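Local coordinates for protein putative cytochrome P450 154A1 (Streptomyces coelicolor, PDB 1ODO) that is a putative cytochrome P450, a mostly helical heme protein that holds iron protoporphyrin IX and is modelled with 4-phenyl-1H-imidazole bound, at residues A40-D45 with L316-A321; L283-A288 with D333-T338; P326-D331 with E343-G348. All coordinates share one frame; numbering follows the deposited sequence.

How the contacts relate
Contact 1 is buried throughout. Contacts 2 and 3 are only partly buried and reach the surface. Contact 1 joins two parallel strands by backbone bonds. Contact 2 pairs a histidine-carbonyl bond with ring packing; contact 3 has bonds to a carbonyl and a carboxylate. Both use the long loop between helices 319-322 and 357-374, and contact 2 ties it to the end of helix 275-285. Their centres lie about 9 Å apart, and Leu283 of contact 2 packs on Ala346 and Phe347 of contact 3. Contact 1 meets contact 3 where Tyr319 packs on Leu345 and Gly348. Both touch the heme, through a hydrogen bond to a propionate and through van der Waals contacts respectively.

Contact 1 of 3, residues A40-D45 with L316-A321; sequences AWSVSD and LASYAA. With HEM (protoporphyrin IX containing Fe), chain B.
Leu316 grips the backbone on both sides of Ser42. Its N donates to Trp41 O at 2.7 Å, and its O accepts from Val43 N at 3.0 Å. This is the alternating pattern of parallel strands, here 38-43 and 314-317 of the mixed sheet. The Leu316 carbonyl also takes a CA-H...O contact from Ser42 CA at 3.3 Å. The ladder runs on past the second strand, where Ser318 N donates to Val43 O at 3.1 Å. Beside it the two hydroxyls meet, Ser42 OG to Ser318 OG at 2.7 Å. Ser42 OG lies anti to its backbone N (chi1 155°), which turns it to Ser318. Ser318 OG also bonds His291 ND1.

The far end is looser. There Ser44 CB rests on Ala321 CB at 3.8 Å, with no polar bond between the two segments. Asp45 is partly exposed and turns away from 316-321. It caps helix 46-52 through Val47 N.

On the heme side, Tyr319 starts helix 319-322. Ala317 CB lies over one face of its ring, toward the rim, and Tyr319 OH donates to the propionate oxygen O1D of the heme at 2.5 Å, in the ring plane. The hydroxyls of Ser42 and Ser318 are thus satisfied within the protein, and the tyrosine hydrogen bond would probably help to offset the propionate charge.

Contact 2 of 3, residues L283-A288 with D333-T338; sequences LRHEPA and DTFDAT
His285 points its NE2 hydrogen at Asp333 O from an unusual direction, 68° out of the carbonyl plane. The bond is 2.9 Å long from NE2 to O, and the oxygen lies near the plane of the imidazole. The donor therefore sits above the carbonyl group. His285 CG is anti to the backbone N (chi1 -164°), which starts the ring toward the loop.

Phe335 packs against the same imidazole. Its CB stands over the centre of the His285 ring, 4.0 Å from the centroid, in a CH-pi contact. Its ring then presents an edge to the His285 face, in an offset edge-to-face pair with planes at 86°. Phe335 CD1 does the touching, 3.8 Å from both CB and ND1 of His285. The imidazole is thus held by a hydrogen bond at its rim and by carbon over one face.

Arg284 approaches the loop as well. Its NH2 comes within 3.2 Å of Thr334 O, but the angle is too poor for a hydrogen bond. Its firm partners are Glu281, in a salt bridge, and Ala332 O. Thr334 O instead accepts from Arg339. Further along, Asp336 OD1 accepts from Thr338 N, which makes an Asx turn, and also from Thr338 OG1. Glu281 and Arg284 form the ExxR motif of cytochromes P450, here set against the loop that leads to Arg339.

Contact 3 of 3, residues P326-D331 with E343-G348; sequences PDWHED and EHLAFG. With HEM (protoporphyrin IX containing Fe), chain B.
Trp328 and His329 meet Glu343 in a loop-to-loop contact, partly buried, on the approach to the heme-binding loop of the P450 fold. Both segments belong to the long loop between helices 319-322 and 357-374. The FGxGxHxCxG signature of the family begins at Phe347 and includes Cys354, whose backbone bonds Phe347.

Two hydrogen bonds hold Glu343, one at its side chain and one at its backbone. Trp328 NE1 donates to Glu343 OE2 at 2.7 Å, with an N-H...O angle of 179°. The oxygen lies in the indole plane and is met on its anti side, somewhat out of the carboxylate plane. The Glu343 chain is extended beyond CG and crosses the indole obliquely, with the carboxylate plane tilted 60° to the ring. His329 NE2 donates to Glu343 O at 2.8 Å. This donor sits nearly along the C=O axis, but the N-H is bent off line, at 130°. Glu343 O also lies over one face of the indole, offset toward the rim. His329 NE2 stands over the centre of that same face.

The benzene end of the indole reaches the next residues. Trp328 CH2 touches His344 CA at 3.5 Å and Leu345 CG at 3.8 Å. Pro46 of helix 46-52 packs on both Trp328 and Leu345.

From Leu345 the chain makes a type I turn to Gly348, closed by Gly348 N to Leu345 O. This turn lies against the heme. Ala346 O approaches the methyl CMD, and Gly348 CA lies close to the propionate carbon CBD. Phe347 leans on the pyrrole bearing C3C, with its ring atom CE2 3.6 Å from heme C3C.

Contact 1 of 3, residues A40-D45 with L316-A321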
loop_
_atom_site.group_PDB
_atom_site.type_symbol
_atom_site.label_atom_id
_atom_site.label_comp_id
_atom_site.label_asym_id
_atom_site.label_seq_id
_atom_site.Cartn_x
_atom_site.Cartn_y
_atom_site.Cartn_z
ATOM N N ALA A 40 7.755 -18.777 -5.093
ATOM C CA ALA A 40 8.397 -17.697 -5.823
ATOM C C ALA A 40 9.679 -17.259 -5.149
ATOM O O ALA A 40 9.956 -17.614 -4.001
ATOM C CB ALA A 40 7.450 -16.508 -5.922
ATOM N N TRP A 41 10.458 -16.470 -5.875
ATOM C CA TRP A 41 11.711 -15.970 -5.346
ATOM C C TRP A 41 11.473 -14.676 -4.584
ATOM O O TRP A 41 11.124 -13.660 -5.183
ATOM C CB TRP A 41 12.700 -15.678 -6.475
ATOM C CG TRP A 41 13.274 -16.893 -7.122
ATOM C CD1 TRP A 41 12.887 -17.452 -8.306
ATOM C CD2 TRP A 41 14.362 -17.689 -6.636
ATOM N NE1 TRP A 41 13.673 -18.545 -8.593
ATOM C CE2 TRP A 41 14.585 -18.713 -7.585
ATOM C CE3 TRP A 41 15.171 -17.633 -5.493
ATOM C CZ2 TRP A 41 15.590 -19.679 -7.427
ATOM C CZ3 TRP A 41 16.173 -18.595 -5.334
ATOM C CH2 TRP A 41 16.371 -19.604 -6.300
ATOM N N SER A 42 11.624 -14.717 -3.264
ATOM C CA SER A 42 11.438 -13.515 -2.464
ATOM C C SER A 42 12.795 -12.837 -2.571
ATOM O O SER A 42 13.819 -13.468 -2.327
ATOM C CB SER A 42 11.173 -13.848 -0.998
ATOM O OG SER A 42 11.564 -12.754 -0.174
ATOM N N VAL A 43 12.812 -11.568 -2.957
ATOM C CA VAL A 43 14.070 -10.845 -3.082
ATOM C C VAL A 43 14.072 -9.698 -2.078
ATOM O O VAL A 43 13.157 -8.874 -2.078
ATOM C CB VAL A 43 14.246 -10.272 -4.508
ATOM C CG1 VAL A 43 15.536 -9.469 -4.593
ATOM C CG2 VAL A 43 14.256 -11.403 -5.529
ATOM N N SER A 44 15.085 -9.647 -1.215
ATOM C CA SER A 44 15.155 -8.577 -0.224
ATOM C C SER A 44 16.455 -7.770 -0.254
ATOM O O SER A 44 16.690 -6.937 0.617
ATOM C CB SER A 44 14.885 -9.128 1.187
ATOM O OG SER A 44 15.734 -10.217 1.504
ATOM N N ASP A 45 17.300 -8.032 -1.250
ATOM C CA ASP A 45 18.569 -7.315 -1.406
ATOM C C ASP A 45 18.119 -6.136 -2.279
ATOM O O ASP A 45 17.759 -6.328 -3.442
ATOM C CB ASP A 45 19.576 -8.188 -2.165
ATOM C CG ASP A 45 20.841 -7.437 -2.557
ATOM O OD1 ASP A 45 20.871 -6.196 -2.449
ATOM O OD2 ASP A 45 21.813 -8.097 -2.990
ATOM N N LEU A 316 8.928 -12.317 -5.987
ATOM C CA LEU A 316 8.196 -11.562 -4.975
ATOM C C LEU A 316 9.072 -10.474 -4.357
ATOM O O LEU A 316 10.044 -10.773 -3.672
ATOM C CB LEU A 316 7.719 -12.508 -3.869
ATOM C CG LEU A 316 6.893 -11.888 -2.738
ATOM C CD1 LEU A 316 5.469 -11.618 -3.223
ATOM C CD2 LEU A 316 6.881 -12.846 -1.551
ATOM N N ALA A 317 8.729 -9.215 -4.595
ATOM C CA ALA A 317 9.510 -8.114 -4.041
ATOM C C ALA A 317 9.166 -7.984 -2.560
ATOM O O ALA A 317 8.024 -7.684 -2.211
ATOM C CB ALA A 317 9.188 -6.816 -4.777
ATOM N N SER A 318 10.149 -8.228 -1.697
ATOM C CA SER A 318 9.951 -8.138 -0.248
ATOM C C SER A 318 10.532 -6.816 0.252
ATOM O O SER A 318 11.616 -6.763 0.836
ATOM C CB SER A 318 10.620 -9.336 0.434
ATOM O OG SER A 318 9.959 -10.541 0.068
ATOM N N TYR A 319 9.773 -5.751 0.012
ATOM C CA TYR A 319 10.136 -4.389 0.386
ATOM C C TYR A 319 10.452 -4.080 1.840
ATOM O O TYR A 319 11.434 -3.387 2.127
ATOM C CB TYR A 319 9.038 -3.445 -0.102
ATOM C CG TYR A 319 8.902 -3.420 -1.607
ATOM C CD1 TYR A 319 7.650 -3.346 -2.211
ATOM C CD2 TYR A 319 10.030 -3.432 -2.428
ATOM C CE1 TYR A 319 7.521 -3.280 -3.598
ATOM C CE2 TYR A 319 9.914 -3.364 -3.817
ATOM C CZ TYR A 319 8.654 -3.287 -4.392
ATOM O OH TYR A 319 8.531 -3.213 -5.761
ATOM N N ALA A 320 9.619 -4.568 2.755
ATOM C CA ALA A 320 9.834 -4.321 4.176
ATOM C C ALA A 320 11.183 -4.858 4.635
ATOM O O ALA A 320 11.931 -4.157 5.318
ATOM C CB ALA A 320 8.708 -4.948 4.995
ATOM N N ALA A 321 11.494 -6.093 4.253
ATOM C CA ALA A 321 12.763 -6.712 4.635
ATOM C C ALA A 321 13.932 -5.994 3.969
ATOM O O ALA A 321 14.989 -5.812 4.578
ATOM C CB ALA A 321 12.766 -8.187 4.244
HETATM C CHA HEM B . 1.565 0.677 -6.922
HETATM C CHB HEM B . -1.875 4.013 -6.445
HETATM C CHC HEM B . -0.707 4.564 -1.793
HETATM C CHD HEM B . 2.705 1.218 -2.280
HETATM C C1A HEM B . 0.540 1.539 -7.226
HETATM C C2A HEM B . -0.103 1.688 -8.528
HETATM C C3A HEM B . -1.065 2.613 -8.395
HETATM C C4A HEM B . -1.052 3.076 -7.014
HETATM C CMA HEM B . -2.036 3.124 -9.474
HETATM C CAA HEM B . 0.293 0.894 -9.791
HETATM C CBA HEM B . 1.484 1.562 -10.504
HETATM C CGA HEM B . 1.976 0.854 -11.766
HETATM O O1A HEM B . 1.922 -0.426 -11.745
HETATM O O2A HEM B . 2.392 1.541 -12.697
HETATM C C1B HEM B . -1.869 4.450 -5.147
HETATM C C2B HEM B . -2.783 5.444 -4.613
HETATM C C3B HEM B . -2.458 5.606 -3.298
HETATM C C4B HEM B . -1.352 4.720 -3.012
HETATM C CMB HEM B . -3.891 6.146 -5.425
HETATM C CAB HEM B . -3.102 6.532 -2.248
HETATM C CBB HEM B . -2.929 8.033 -2.534
HETATM C C1C HEM B . 0.342 3.696 -1.525
HETATM C C2C HEM B . 0.983 3.561 -0.207
HETATM C C3C HEM B . 1.941 2.615 -0.341
HETATM C C4C HEM B . 1.902 2.174 -1.720
HETATM C CMC HEM B . 0.559 4.389 1.045
HETATM C CAC HEM B . 2.938 2.025 0.690
HETATM C CBC HEM B . 3.697 3.022 1.573
HETATM C C1D HEM B . 2.702 0.767 -3.571
HETATM C C2D HEM B . 3.564 -0.261 -4.107
HETATM C C3D HEM B . 3.240 -0.423 -5.411
HETATM C C4D HEM B . 2.181 0.518 -5.696
HETATM C CMD HEM B . 4.632 -1.018 -3.293
HETATM C CAD HEM B . 3.866 -1.439 -6.380
HETATM C CBD HEM B . 5.311 -1.205 -6.833
HETATM C CGD HEM B . 5.687 -2.376 -7.715
HETATM O O1D HEM B . 6.502 -3.204 -7.289
HETATM O O2D HEM B . 5.102 -2.451 -8.820
HETATM N NA HEM B . -0.053 2.399 -6.332
HETATM N NB HEM B . -1.006 4.016 -4.146
HETATM N NC HEM B . 0.926 2.844 -2.429
HETATM N ND HEM B . 1.844 1.241 -4.560
HETATM FE FE HEM B . 0.448 2.623 -4.371
#

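Contact 2 of 3, residues L283-A288 with D333-T338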
loop_
_atom_site.group_PDB
_atom_site.type_symbol
_atom_site.label_atom_id
_atom_site.label_comp_id
_atom_site.label_asym_id
_atom_site.label_seq_id
_atom_site.Cartn_x
_atom_site.Cartn_y
_atom_site.Cartn_z
ATOM N N LEU A 283 8.075 5.109 6.312
ATOM C CA LEU A 283 7.955 4.340 5.075
ATOM C C LEU A 283 9.095 3.326 4.972
ATOM O O LEU A 283 8.930 2.235 4.428
ATOM C CB LEU A 283 7.977 5.283 3.873
ATOM C CG LEU A 283 6.705 6.123 3.728
ATOM C CD1 LEU A 283 6.869 7.204 2.665
ATOM C CD2 LEU A 283 5.563 5.194 3.370
ATOM N N ARG A 284 10.255 3.681 5.507
ATOM C CA ARG A 284 11.395 2.773 5.454
ATOM C C ARG A 284 11.312 1.696 6.533
ATOM O O ARG A 284 11.421 0.506 6.244
ATOM C CB ARG A 284 12.709 3.542 5.640
ATOM C CG ARG A 284 13.969 2.663 5.517
ATOM C CD ARG A 284 15.209 3.370 6.072
ATOM N NE ARG A 284 15.150 3.462 7.530
ATOM C CZ ARG A 284 15.372 2.437 8.349
ATOM N NH1 ARG A 284 15.682 1.245 7.854
ATOM N NH2 ARG A 284 15.255 2.595 9.662
ATOM N N HIS A 285 11.113 2.142 7.773
ATOM C CA HIS A 285 11.023 1.278 8.953
ATOM C C HIS A 285 9.787 0.377 9.067
ATOM O O HIS A 285 9.891 -0.780 9.490
ATOM C CB HIS A 285 11.159 2.163 10.204
ATOM C CG HIS A 285 11.469 1.410 11.462
ATOM N ND1 HIS A 285 10.543 1.227 12.466
ATOM C CD2 HIS A 285 12.608 0.810 11.885
ATOM C CE1 HIS A 285 11.097 0.547 13.455
ATOM N NE2 HIS A 285 12.350 0.283 13.126
ATOM N N GLU A 286 8.621 0.902 8.712
ATOM C CA GLU A 286 7.391 0.114 8.783
ATOM C C GLU A 286 6.484 0.436 7.600
ATOM O O GLU A 286 5.415 1.025 7.765
ATOM C CB GLU A 286 6.650 0.389 10.095
ATOM C CG GLU A 286 7.421 -0.027 11.340
ATOM C CD GLU A 286 7.544 -1.536 11.504
ATOM O OE1 GLU A 286 7.173 -2.290 10.575
ATOM O OE2 GLU A 286 8.020 -1.966 12.572
ATOM N N PRO A 287 6.911 0.060 6.384
ATOM C CA PRO A 287 6.135 0.310 5.163
ATOM C C PRO A 287 4.789 -0.413 5.205
ATOM O O PRO A 287 4.679 -1.484 5.805
ATOM C CB PRO A 287 7.057 -0.206 4.055
ATOM C CG PRO A 287 7.833 -1.293 4.737
ATOM C CD PRO A 287 8.150 -0.679 6.081
ATOM N N ALA A 288 3.780 0.170 4.561
ATOM C CA ALA A 288 2.435 -0.410 4.527
ATOM C C ALA A 288 2.286 -1.708 3.736
ATOM O O ALA A 288 1.407 -2.520 4.038
ATOM C CB ALA A 288 1.434 0.633 4.007
ATOM N N ASP A 333 17.364 -1.454 11.833
ATOM C CA ASP A 333 16.162 -1.767 12.599
ATOM C C ASP A 333 15.752 -0.699 13.606
ATOM O O ASP A 333 14.770 -0.865 14.321
ATOM C CB ASP A 333 16.314 -3.118 13.307
ATOM C CG ASP A 333 16.448 -4.274 12.328
ATOM O OD1 ASP A 333 15.733 -4.277 11.306
ATOM O OD2 ASP A 333 17.262 -5.186 12.584
ATOM N N THR A 334 16.498 0.396 13.656
ATOM C CA THR A 334 16.181 1.476 14.585
ATOM C C THR A 334 15.517 2.613 13.822
ATOM O O THR A 334 15.968 2.980 12.736
ATOM C CB THR A 334 17.452 2.036 15.265
ATOM O OG1 THR A 334 18.111 0.996 15.993
ATOM C CG2 THR A 334 17.084 3.160 16.232
ATOM N N PHE A 335 14.441 3.161 14.379
ATOM C CA PHE A 335 13.738 4.265 13.730
ATOM C C PHE A 335 14.535 5.520 14.075
ATOM O O PHE A 335 14.758 5.815 15.247
ATOM C CB PHE A 335 12.308 4.391 14.268
ATOM C CG PHE A 335 11.483 5.440 13.564
ATOM C CD1 PHE A 335 10.516 5.073 12.631
ATOM C CD2 PHE A 335 11.677 6.794 13.833
ATOM C CE1 PHE A 335 9.750 6.038 11.972
ATOM C CE2 PHE A 335 10.917 7.773 13.179
ATOM C CZ PHE A 335 9.953 7.394 12.249
ATOM N N ASP A 336 14.972 6.243 13.051
ATOM C CA ASP A 336 15.748 7.463 13.239
ATOM C C ASP A 336 15.395 8.452 12.131
ATOM O O ASP A 336 15.860 8.324 11.005
ATOM C CB ASP A 336 17.246 7.121 13.212
ATOM C CG ASP A 336 18.143 8.353 13.224
ATOM O OD1 ASP A 336 17.667 9.455 13.567
ATOM O OD2 ASP A 336 19.338 8.209 12.898
ATOM N N ALA A 337 14.563 9.439 12.459
ATOM C CA ALA A 337 14.149 10.444 11.481
ATOM C C ALA A 337 15.250 11.427 11.072
ATOM O O ALA A 337 15.052 12.233 10.162
ATOM C CB ALA A 337 12.925 11.209 12.007
ATOM N N THR A 338 16.404 11.364 11.734
ATOM C CA THR A 338 17.505 12.264 11.402
ATOM C C THR A 338 18.418 11.689 10.314
ATOM O O THR A 338 19.336 12.366 9.859
ATOM C CB THR A 338 18.390 12.582 12.635
ATOM O OG1 THR A 338 19.194 11.440 12.959
ATOM C CG2 THR A 338 17.531 12.951 13.839
#

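Contact 3 of 3, residues P326-D331 with E343-G348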
loop_
_atom_site.group_PDB
_atom_site.type_symbol
_atom_site.label_atom_id
_atom_site.label_comp_id
_atom_site.label_asym_id
_atom_site.label_seq_id
_atom_site.Cartn_x
_atom_site.Cartn_y
_atom_site.Cartn_z
ATOM N N PRO A 326 21.048 -4.543 5.998
ATOM C CA PRO A 326 22.251 -3.980 6.620
ATOM C C PRO A 326 23.304 -3.325 5.727
ATOM O O PRO A 326 24.144 -2.570 6.223
ATOM C CB PRO A 326 22.803 -5.155 7.427
ATOM C CG PRO A 326 22.396 -6.339 6.611
ATOM C CD PRO A 326 20.971 -5.996 6.232
ATOM N N ASP A 327 23.291 -3.614 4.429
ATOM C CA ASP A 327 24.275 -3.000 3.541
ATOM C C ASP A 327 23.698 -1.711 2.964
ATOM O O ASP A 327 24.400 -0.941 2.312
ATOM C CB ASP A 327 24.677 -3.958 2.413
ATOM C CG ASP A 327 26.052 -4.579 2.637
ATOM O OD1 ASP A 327 26.388 -4.865 3.806
ATOM O OD2 ASP A 327 26.791 -4.790 1.651
ATOM N N TRP A 328 22.413 -1.475 3.215
ATOM C CA TRP A 328 21.757 -0.268 2.713
ATOM C C TRP A 328 21.716 0.826 3.778
ATOM O O TRP A 328 22.105 1.971 3.526
ATOM C CB TRP A 328 20.327 -0.581 2.264
ATOM C CG TRP A 328 19.719 0.489 1.396
ATOM C CD1 TRP A 328 20.348 1.595 0.889
ATOM C CD2 TRP A 328 18.382 0.519 0.881
ATOM N NE1 TRP A 328 19.485 2.307 0.086
ATOM C CE2 TRP A 328 18.273 1.669 0.062
ATOM C CE3 TRP A 328 17.267 -0.314 1.028
ATOM C CZ2 TRP A 328 17.089 2.002 -0.608
ATOM C CZ3 TRP A 328 16.089 0.021 0.362
ATOM C CH2 TRP A 328 16.011 1.167 -0.445
ATOM N N HIS A 329 21.248 0.456 4.966
ATOM C CA HIS A 329 21.136 1.378 6.093
ATOM C C HIS A 329 21.811 0.826 7.347
ATOM O O HIS A 329 21.616 -0.333 7.700
ATOM C CB HIS A 329 19.656 1.618 6.408
ATOM C CG HIS A 329 18.896 2.266 5.292
ATOM N ND1 HIS A 329 18.985 3.612 5.017
ATOM C CD2 HIS A 329 18.039 1.750 4.378
ATOM C CE1 HIS A 329 18.214 3.900 3.982
ATOM N NE2 HIS A 329 17.630 2.787 3.577
ATOM N N GLU A 330 22.603 1.647 8.025
ATOM C CA GLU A 330 23.257 1.167 9.236
ATOM C C GLU A 330 22.231 1.243 10.359
ATOM O O GLU A 330 21.371 2.126 10.354
ATOM C CB GLU A 330 24.500 1.999 9.545
ATOM C CG GLU A 330 25.653 1.653 8.612
ATOM C CD GLU A 330 26.976 2.236 9.050
ATOM O OE1 GLU A 330 27.406 1.948 10.187
ATOM O OE2 GLU A 330 27.589 2.974 8.251
ATOM N N ASP A 331 22.315 0.309 11.303
ATOM C CA ASP A 331 21.386 0.256 12.426
ATOM C C ASP A 331 19.995 0.381 11.810
ATOM O O ASP A 331 19.132 1.114 12.294
ATOM C CB ASP A 331 21.653 1.397 13.409
ATOM C CG ASP A 331 20.861 1.250 14.694
ATOM O OD1 ASP A 331 20.579 0.095 15.090
ATOM O OD2 ASP A 331 20.533 2.282 15.317
ATOM N N GLU A 343 16.437 6.933 1.571
ATOM C CA GLU A 343 15.846 6.097 0.528
ATOM C C GLU A 343 15.265 4.782 1.020
ATOM O O GLU A 343 15.812 4.133 1.912
ATOM C CB GLU A 343 16.858 5.834 -0.591
ATOM C CG GLU A 343 18.284 5.663 -0.123
ATOM C CD GLU A 343 19.252 5.506 -1.279
ATOM O OE1 GLU A 343 19.158 6.294 -2.247
ATOM O OE2 GLU A 343 20.112 4.604 -1.219
ATOM N N HIS A 344 14.140 4.401 0.422
ATOM C CA HIS A 344 13.454 3.169 0.775
ATOM C C HIS A 344 12.692 2.659 -0.445
ATOM O O HIS A 344 12.603 3.346 -1.468
ATOM C CB HIS A 344 12.465 3.422 1.910
ATOM C CG HIS A 344 11.358 4.353 1.533
ATOM N ND1 HIS A 344 11.330 5.675 1.923
ATOM C CD2 HIS A 344 10.275 4.172 0.741
ATOM C CE1 HIS A 344 10.279 6.268 1.384
ATOM N NE2 HIS A 344 9.623 5.377 0.661
ATOM N N LEU A 345 12.124 1.466 -0.316
ATOM C CA LEU A 345 11.362 0.837 -1.391
ATOM C C LEU A 345 9.881 0.652 -1.051
ATOM O O LEU A 345 9.214 -0.218 -1.614
ATOM C CB LEU A 345 11.978 -0.525 -1.726
ATOM C CG LEU A 345 13.311 -0.467 -2.481
ATOM C CD1 LEU A 345 13.979 -1.833 -2.484
ATOM C CD2 LEU A 345 13.050 0.002 -3.906
ATOM N N ALA A 346 9.362 1.464 -0.136
ATOM C CA ALA A 346 7.955 1.349 0.243
ATOM C C ALA A 346 7.022 1.550 -0.955
ATOM O O ALA A 346 5.941 0.959 -1.015
ATOM C CB ALA A 346 7.623 2.359 1.341
ATOM N N PHE A 347 7.444 2.383 -1.905
ATOM C CA PHE A 347 6.648 2.668 -3.102
ATOM C C PHE A 347 7.149 1.950 -4.348
ATOM O O PHE A 347 6.647 2.181 -5.446
ATOM C CB PHE A 347 6.653 4.167 -3.394
ATOM C CG PHE A 347 5.934 4.997 -2.369
ATOM C CD1 PHE A 347 6.582 6.053 -1.732
ATOM C CD2 PHE A 347 4.593 4.761 -2.079
ATOM C CE1 PHE A 347 5.903 6.867 -0.825
ATOM C CE2 PHE A 347 3.909 5.569 -1.175
ATOM C CZ PHE A 347 4.568 6.626 -0.547
ATOM N N GLY A 348 8.138 1.083 -4.189
ATOM C CA GLY A 348 8.656 0.381 -5.343
ATOM C C GLY A 348 9.800 1.152 -5.971
ATOM O O GLY A 348 10.396 2.025 -5.341
HETATM C CHA HEM B . 1.565 0.677 -6.922
HETATM C CHB HEM B . -1.875 4.013 -6.445
HETATM C CHC HEM B . -0.707 4.564 -1.793
HETATM C CHD HEM B . 2.705 1.218 -2.280
HETATM C C1A HEM B . 0.540 1.539 -7.226
HETATM C C2A HEM B . -0.103 1.688 -8.528
HETATM C C3A HEM B . -1.065 2.613 -8.395
HETATM C C4A HEM B . -1.052 3.076 -7.014
HETATM C CMA HEM B . -2.036 3.124 -9.474
HETATM C CAA HEM B . 0.293 0.894 -9.791
HETATM C CBA HEM B . 1.484 1.562 -10.504
HETATM C CGA HEM B . 1.976 0.854 -11.766
HETATM O O1A HEM B . 1.922 -0.426 -11.745
HETATM O O2A HEM B . 2.392 1.541 -12.697
HETATM C C1B HEM B . -1.869 4.450 -5.147
HETATM C C2B HEM B . -2.783 5.444 -4.613
HETATM C C3B HEM B . -2.458 5.606 -3.298
HETATM C C4B HEM B . -1.352 4.720 -3.012
HETATM C CMB HEM B . -3.891 6.146 -5.425
HETATM C CAB HEM B . -3.102 6.532 -2.248
HETATM C CBB HEM B . -2.929 8.033 -2.534
HETATM C C1C HEM B . 0.342 3.696 -1.525
HETATM C C2C HEM B . 0.983 3.561 -0.207
HETATM C C3C HEM B . 1.941 2.615 -0.341
HETATM C C4C HEM B . 1.902 2.174 -1.720
HETATM C CMC HEM B . 0.559 4.389 1.045
HETATM C CAC HEM B . 2.938 2.025 0.690
HETATM C CBC HEM B . 3.697 3.022 1.573
HETATM C C1D HEM B . 2.702 0.767 -3.571
HETATM C C2D HEM B . 3.564 -0.261 -4.107
HETATM C C3D HEM B . 3.240 -0.423 -5.411
HETATM C C4D HEM B . 2.181 0.518 -5.696
HETATM C CMD HEM B . 4.632 -1.018 -3.293
HETATM C CAD HEM B . 3.866 -1.439 -6.380
HETATM C CBD HEM B . 5.311 -1.205 -6.833
HETATM C CGD HEM B . 5.687 -2.376 -7.715
HETATM O O1D HEM B . 6.502 -3.204 -7.289
HETATM O O2D HEM B . 5.102 -2.451 -8.820
HETATM N NA HEM B . -0.053 2.399 -6.332
HETATM N NB HEM B . -1.006 4.016 -4.146
HETATM N NC HEM B . 0.926 2.844 -2.429
HETATM N ND HEM B . 1.844 1.241 -4.560
HETATM FE FE HEM B . 0.448 2.623 -4.371
#